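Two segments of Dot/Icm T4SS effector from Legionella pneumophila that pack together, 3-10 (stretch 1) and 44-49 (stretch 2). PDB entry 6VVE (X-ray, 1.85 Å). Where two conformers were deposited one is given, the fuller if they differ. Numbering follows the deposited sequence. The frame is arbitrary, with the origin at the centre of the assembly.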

# COMPACT_ATOMS: atom_id res chain seq x y z
N PRO A 3 13.96 17.68 14.81
CA PRO A 3 13.94 19.10 15.17
C PRO A 3 12.64 19.81 14.78
O PRO A 3 12.27 20.81 15.39
N LYS A 4 11.95 19.27 13.77
CA LYS A 4 10.78 19.93 13.22
C LYS A 4 9.52 19.68 14.03
O LYS A 4 8.57 20.47 13.93
N ILE A 5 9.47 18.61 14.84
CA ILE A 5 8.23 18.24 15.51
C ILE A 5 7.66 19.44 16.28
O ILE A 5 6.49 19.79 16.15
N ASN A 6 8.50 20.07 17.10
CA ASN A 6 8.03 21.20 17.90
C ASN A 6 7.66 22.40 17.03
O ASN A 6 6.85 23.23 17.47
N LYS A 7 8.21 22.49 15.83
CA LYS A 7 7.82 23.56 14.91
C LYS A 7 6.55 23.20 14.15
O LYS A 7 5.74 24.08 13.85
N ILE A 8 6.36 21.91 13.84
CA ILE A 8 5.17 21.49 13.11
C ILE A 8 3.92 21.71 13.95
O ILE A 8 2.89 22.17 13.43
N VAL A 9 3.98 21.37 15.25
CA VAL A 9 2.82 21.54 16.11
C VAL A 9 2.46 23.01 16.29
O VAL A 9 1.36 23.33 16.77
N ASN A 10 3.36 23.93 15.93
CA ASN A 10 3.06 25.35 15.94
C ASN A 10 2.41 25.82 14.65
O ASN A 10 2.07 27.00 14.54
N GLU A 44 2.43 14.22 24.87
CA GLU A 44 3.53 14.93 24.24
C GLU A 44 3.67 14.53 22.79
O GLU A 44 3.40 13.37 22.44
N PRO A 45 4.09 15.45 21.91
CA PRO A 45 4.31 15.07 20.51
C PRO A 45 5.52 14.16 20.40
O PRO A 45 6.58 14.45 20.96
N MSE A 46 5.36 13.06 19.67
CA MSE A 46 6.42 12.06 19.59
C MSE A 46 7.02 11.95 18.19
O MSE A 46 8.25 11.92 18.05
N ASP A 47 6.18 11.90 17.17
CA ASP A 47 6.68 11.74 15.81
C ASP A 47 5.66 12.29 14.83
O ASP A 47 4.51 12.59 15.20
N TYR A 48 6.08 12.41 13.58
CA TYR A 48 5.25 12.97 12.52
C TYR A 48 5.48 12.21 11.22
O TYR A 48 6.48 11.52 11.04
N VAL A 49 4.52 12.36 10.31
CA VAL A 49 4.64 11.86 8.94
C VAL A 49 4.11 12.92 7.99
O VAL A 49 3.19 13.68 8.32

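What does the beginning of the strand offer to the helical stretch? Glu44 lies out of reach, so the contact starts at Pro45, whose CA-to-CB bond points toward stretch 1. Its ring, puckered C-gamma endo, is met by two aliphatic side chains: Ile5 CG1 lies 3.8 Å from Pro45 CB, and Val9 CG1 lies 4.1 Å from the same Pro45 CB. Ile5 and Val9 are four residues apart, about one helical turn, and the backbone bond from Val9 N to Ile5 O (3.1 Å) joins them. Val9, chi1 m, points toward the strand.

Why do Met46 and Asp47 contribute so little side chain? Both point away, and selenomethionine Met46 and Asp47 meet Ile5 through backbone. Ile5 sets out sideways, but with chi1 t and chi2 p its end comes nearer, placing Ile5 CD1 3.9 Å from Asp47 O. The Asp47 carboxylate, chi1 t, instead accepts a hydrogen bond from the next backbone amide, Tyr48 N to Asp47 OD1 at 2.7 Å, and finds further partners elsewhere in the structure.

How does Tyr48 fill its side of the contact? It points toward stretch 1 with chi1 p and chi2 -88°, and has the largest covered area of any residue here. Ile8, chi1 m and chi2 t, sets its CD1 over one ring face, 3.8 Å from the Tyr48 centroid and 12° off the normal, a CH-pi contact. Near the ring plane, Ile5 CD1 approaches the edge at Tyr48 CD1, 4.0 Å away.

Does any polar bond cross between the stretches? None does. Lys4 runs m, t, m, t, bringing Lys4 CE to 3.4 Å from Tyr48 OH, a contact made by the chain's carbon. Val49 then turns away, leaving a junction held by apolar packing.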

# COMPACT_ATOMS: atom_id res chain seq x y z
CB PRO A 3 15.13 19.68 14.39
CG PRO A 3 15.28 18.77 13.21
CD PRO A 3 14.90 17.39 13.71
CB LYS A 4 10.56 19.47 11.77
CG LYS A 4 11.57 20.02 10.78
CD LYS A 4 11.25 19.58 9.34
CE LYS A 4 11.86 18.23 9.01
NZ LYS A 4 11.55 17.80 7.62
CB ILE A 5 8.46 17.03 16.43
CG1 ILE A 5 7.17 16.61 17.13
CG2 ILE A 5 9.53 17.32 17.47
CD1 ILE A 5 6.18 15.90 16.25
CB ASN A 6 9.09 21.59 18.92
CG ASN A 6 9.42 20.45 19.87
OD1 ASN A 6 10.44 19.78 19.73
ND2 ASN A 6 8.54 20.21 20.84
CB LYS A 7 8.95 23.84 13.92
CG LYS A 7 10.25 24.27 14.57
CD LYS A 7 11.30 24.62 13.52
CE LYS A 7 12.56 25.20 14.17
NZ LYS A 7 12.28 26.48 14.90
CB ILE A 8 5.31 20.02 12.68
CG1 ILE A 8 6.41 19.89 11.61
CG2 ILE A 8 3.98 19.49 12.17
CD1 ILE A 8 6.88 18.45 11.39
CB VAL A 9 3.07 20.88 17.48
CG1 VAL A 9 3.21 19.38 17.32
CG2 VAL A 9 4.29 21.47 18.14
CB ASN A 10 4.34 26.16 16.20
CG ASN A 10 4.77 26.12 17.65
OD1 ASN A 10 3.94 25.91 18.54
ND2 ASN A 10 6.06 26.33 17.89
CB GLU A 44 4.85 14.64 24.97
CG GLU A 44 4.88 15.07 26.43
CD GLU A 44 5.05 16.56 26.60
OE1 GLU A 44 5.03 17.28 25.58
OE2 GLU A 44 5.21 17.01 27.75
CB PRO A 45 4.54 16.42 19.80
CG PRO A 45 4.45 17.49 20.87
CD PRO A 45 4.57 16.82 22.20
CB MSE A 46 5.88 10.69 20.01
CG MSE A 46 5.48 10.59 21.47
SE MSE A 46 6.92 11.05 22.72
CE MSE A 46 8.34 9.95 21.93
CB ASP A 47 6.98 10.26 15.52
CG ASP A 47 7.98 10.08 14.41
OD1 ASP A 47 8.45 11.10 13.84
OD2 ASP A 47 8.30 8.91 14.10
CB TYR A 48 5.54 14.46 12.31
CG TYR A 48 6.96 14.73 11.85
CD1 TYR A 48 7.99 14.90 12.78
CD2 TYR A 48 7.28 14.79 10.50
CE1 TYR A 48 9.28 15.13 12.37
CE2 TYR A 48 8.57 15.03 10.08
CZ TYR A 48 9.57 15.20 11.02
OH TYR A 48 10.87 15.43 10.61
CB VAL A 49 3.89 10.53 8.73
CG1 VAL A 49 4.53 9.42 9.56
CG2 VAL A 49 2.41 10.70 9.06